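Local coordinates for protein neuraminidase (PDB 4GDI) that probably cleaves terminal sialic acid from glycoconjugates as a neuraminidase-like protein of bat influenza A, though its putative active site has diverged, at residues A[154-162]-A[224-232]. Sequence-based numbering, arbitrary orientation.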
loop_
_atom_site.group_PDB
_atom_site.type_symbol
_atom_site.label_atom_id
_atom_site.label_comp_id
_atom_site.label_asym_id
_atom_site.label_seq_id
_atom_site.Cartn_x
_atom_site.Cartn_y
_atom_site.Cartn_z
ATOM N N CYS A 154 0.477 -6.316 28.152
ATOM C CA CYS A 154 -0.506 -7.419 28.104
ATOM C C CYS A 154 0.101 -8.755 28.536
ATOM O O CYS A 154 1.197 -9.117 28.120
ATOM C CB CYS A 154 -1.107 -7.547 26.706
ATOM S SG CYS A 154 -2.050 -6.116 26.169
ATOM N N ILE A 155 -0.615 -9.458 29.408
ATOM C CA ILE A 155 -0.235 -10.783 29.869
ATOM C C ILE A 155 -1.465 -11.690 29.831
ATOM O O ILE A 155 -2.424 -11.456 30.561
ATOM C CB ILE A 155 0.255 -10.771 31.330
ATOM C CG1 ILE A 155 1.377 -9.770 31.529
ATOM C CG2 ILE A 155 0.758 -12.154 31.745
ATOM C CD1 ILE A 155 1.787 -9.663 32.969
ATOM N N GLU A 156 -1.444 -12.702 28.970
ATOM C CA GLU A 156 -2.538 -13.675 28.910
ATOM C C GLU A 156 -3.904 -13.009 28.801
ATOM O O GLU A 156 -4.841 -13.443 29.426
ATOM C CB GLU A 156 -2.521 -14.574 30.159
ATOM C CG GLU A 156 -1.340 -15.533 30.217
ATOM C CD GLU A 156 -0.871 -15.839 31.641
ATOM O OE1 GLU A 156 -1.515 -15.375 32.608
ATOM O OE2 GLU A 156 0.156 -16.538 31.790
ATOM N N GLY A 157 -4.014 -11.947 28.018
ATOM C CA GLY A 157 -5.300 -11.319 27.796
ATOM C C GLY A 157 -5.659 -10.181 28.739
ATOM O O GLY A 157 -6.608 -9.449 28.473
ATOM N N SER A 158 -4.943 -10.047 29.852
ATOM C CA SER A 158 -5.102 -8.873 30.716
ATOM C C SER A 158 -4.053 -7.809 30.363
ATOM O O SER A 158 -2.857 -8.103 30.343
ATOM C CB SER A 158 -4.939 -9.257 32.193
ATOM O OG SER A 158 -5.949 -10.146 32.631
ATOM N N CYS A 159 -4.492 -6.582 30.112
ATOM C CA CYS A 159 -3.572 -5.490 29.780
ATOM C C CYS A 159 -3.527 -4.430 30.893
ATOM O O CYS A 159 -4.561 -4.014 31.416
ATOM C CB CYS A 159 -3.979 -4.853 28.449
ATOM S SG CYS A 159 -3.929 -6.021 27.035
ATOM N N PHE A 160 -2.326 -3.985 31.241
ATOM C CA PHE A 160 -2.152 -3.061 32.357
ATOM C C PHE A 160 -1.553 -1.745 31.876
ATOM O O PHE A 160 -0.688 -1.734 31.003
ATOM C CB PHE A 160 -1.237 -3.690 33.401
ATOM C CG PHE A 160 -1.731 -5.013 33.905
ATOM C CD1 PHE A 160 -1.492 -6.174 33.189
ATOM C CD2 PHE A 160 -2.424 -5.095 35.107
ATOM C CE1 PHE A 160 -1.951 -7.411 33.656
ATOM C CE2 PHE A 160 -2.891 -6.332 35.576
ATOM C CZ PHE A 160 -2.654 -7.483 34.842
ATOM N N VAL A 161 -2.025 -0.636 32.432
ATOM C CA VAL A 161 -1.496 0.671 32.070
ATOM C C VAL A 161 -1.534 1.580 33.286
ATOM O O VAL A 161 -2.417 1.453 34.131
ATOM C CB VAL A 161 -2.288 1.287 30.925
ATOM C CG1 VAL A 161 -3.738 1.528 31.341
ATOM C CG2 VAL A 161 -1.645 2.569 30.454
ATOM N N ILE A 162 -0.547 2.459 33.389
ATOM C CA ILE A 162 -0.505 3.466 34.441
ATOM C C ILE A 162 -1.209 4.731 33.958
ATOM O O ILE A 162 -0.860 5.279 32.921
ATOM C CB ILE A 162 0.946 3.838 34.837
ATOM C CG1 ILE A 162 1.765 2.579 35.173
ATOM C CG2 ILE A 162 0.950 4.787 36.019
ATOM C CD1 ILE A 162 1.133 1.701 36.201
ATOM N N LEU A 224 11.015 3.522 40.458
ATOM C CA LEU A 224 10.700 2.274 39.774
ATOM C C LEU A 224 9.495 1.599 40.369
ATOM O O LEU A 224 9.281 1.618 41.582
ATOM C CB LEU A 224 11.882 1.315 39.864
ATOM C CG LEU A 224 13.160 1.889 39.270
ATOM C CD1 LEU A 224 14.328 0.983 39.567
ATOM C CD2 LEU A 224 12.993 2.081 37.759
ATOM N N LEU A 225 8.707 0.972 39.507
ATOM C CA LEU A 225 7.521 0.279 39.964
ATOM C C LEU A 225 7.617 -1.183 39.537
ATOM O O LEU A 225 7.994 -1.480 38.409
ATOM C CB LEU A 225 6.276 0.941 39.380
ATOM C CG LEU A 225 4.940 0.221 39.545
ATOM C CD1 LEU A 225 4.450 0.216 40.983
ATOM C CD2 LEU A 225 3.909 0.862 38.607
ATOM N N ARG A 226 7.299 -2.084 40.459
ATOM C CA ARG A 226 7.198 -3.505 40.160
ATOM C C ARG A 226 5.833 -3.938 40.625
ATOM O O ARG A 226 5.459 -3.664 41.768
ATOM C CB ARG A 226 8.246 -4.304 40.939
ATOM C CG ARG A 226 9.688 -3.921 40.624
ATOM C CD ARG A 226 10.591 -4.233 41.805
ATOM N NE ARG A 226 11.981 -3.888 41.533
ATOM C CZ ARG A 226 12.948 -3.937 42.439
ATOM N NH1 ARG A 226 12.676 -4.289 43.690
ATOM N NH2 ARG A 226 14.188 -3.630 42.095
ATOM N N PHE A 227 5.075 -4.597 39.760
ATOM C CA PHE A 227 3.768 -5.076 40.166
ATOM C C PHE A 227 3.382 -6.383 39.494
ATOM O O PHE A 227 3.999 -6.787 38.516
ATOM C CB PHE A 227 2.700 -3.982 39.998
ATOM C CG PHE A 227 2.335 -3.644 38.572
ATOM C CD1 PHE A 227 1.285 -4.294 37.939
ATOM C CD2 PHE A 227 2.973 -2.608 37.896
ATOM C CE1 PHE A 227 0.910 -3.956 36.649
ATOM C CE2 PHE A 227 2.595 -2.259 36.607
ATOM C CZ PHE A 227 1.561 -2.931 35.982
ATOM N N THR A 228 2.403 -7.063 40.083
ATOM C CA THR A 228 1.948 -8.361 39.608
ATOM C C THR A 228 0.628 -8.245 38.850
ATOM O O THR A 228 -0.032 -7.188 38.849
ATOM C CB THR A 228 1.725 -9.343 40.768
ATOM O OG1 THR A 228 0.562 -8.954 41.517
ATOM C CG2 THR A 228 2.944 -9.398 41.711
ATOM N N LYS A 229 0.240 -9.345 38.217
ATOM C CA LYS A 229 -1.064 -9.458 37.583
ATOM C C LYS A 229 -2.200 -9.205 38.567
ATOM O O LYS A 229 -3.301 -8.890 38.158
ATOM C CB LYS A 229 -1.247 -10.859 36.992
ATOM C CG LYS A 229 -0.793 -11.008 35.565
ATOM C CD LYS A 229 -1.253 -12.350 35.003
ATOM C CE LYS A 229 -2.593 -12.227 34.282
ATOM N NZ LYS A 229 -3.225 -13.553 34.058
ATOM N N GLU A 230 -1.941 -9.372 39.860
ATOM C CA GLU A 230 -2.971 -9.168 40.883
ATOM C C GLU A 230 -2.950 -7.750 41.475
ATOM O O GLU A 230 -3.685 -7.451 42.416
ATOM C CB GLU A 230 -2.792 -10.195 41.998
ATOM C CG GLU A 230 -2.870 -11.642 41.500
ATOM C CD GLU A 230 -4.167 -11.954 40.732
ATOM O OE1 GLU A 230 -5.237 -11.334 41.005
ATOM O OE2 GLU A 230 -4.100 -12.823 39.835
ATOM N N LEU A 231 -2.100 -6.892 40.915
ATOM C CA LEU A 231 -1.984 -5.482 41.309
ATOM C C LEU A 231 -1.323 -5.278 42.656
ATOM O O LEU A 231 -1.399 -4.195 43.225
ATOM C CB LEU A 231 -3.326 -4.755 41.267
ATOM C CG LEU A 231 -4.000 -4.823 39.890
ATOM C CD1 LEU A 231 -5.231 -3.922 39.821
ATOM C CD2 LEU A 231 -3.024 -4.463 38.787
ATOM N N ASN A 232 -0.647 -6.308 43.155
ATOM C CA ASN A 232 0.317 -6.096 44.219
ATOM C C ASN A 232 1.532 -5.380 43.670
ATOM O O ASN A 232 1.891 -5.577 42.515
ATOM C CB ASN A 232 0.689 -7.414 44.858
ATOM C CG ASN A 232 -0.383 -7.883 45.787
ATOM O OD1 ASN A 232 -0.785 -7.143 46.674
ATOM N ND2 ASN A 232 -0.894 -9.082 45.567
HETATM O O HOH W 1 -5.247 -12.996 32.124
#
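F227 turns its ring edge toward the face of F160 in an offset edge-to-face pair, the centroids 5.9 Å apart and the planes at 62°. F160 CB lies in the plane of the F227 ring, at its CE1–CZ edge. The edge of F160 meets the turn beyond F227: the carbonyl O of K229 sits near the ring plane, 3.7 Å from F160 CE2, and L231 brings its CD2 methyl to the same CE2, also at 3.7 Å. F227 reaches F160 with its CG between the backbone N and the carbonyl carbon (chi1 71°). Further along, I162 and L225 meet tip to tip, CD1 to CD2 at 3.8 Å.

At the other end K229 stretches over the I155–S158 type I' hairpin turn. Its CD packs on I155 CG2 at 3.8 Å, and a bend at chi3 (93°) carries NZ to E156 OE1, a 2.9 Å salt bridge nearly along the carboxylate C–O axis. NZ also donates to a water 2.9 Å away, which donates to E156 O and hydrogen-bonds S158 OG, so the ammonium holds E156 directly through its carboxylate, and the E156 carbonyl and the S158 hydroxyl through the water. S158 OG is bonded in addition to E178, a calcium ligand in another structure of this protein.

The two segments belong to consecutive four-stranded antiparallel blades of the propeller; no backbone hydrogen bond joins the two segments, which meet mainly through side chains. I176 of strand 173-180 packs against I162, F227 and L231, while I209 of strand 208-214 touches I155 and F227, continuing the apolar layer between the blades.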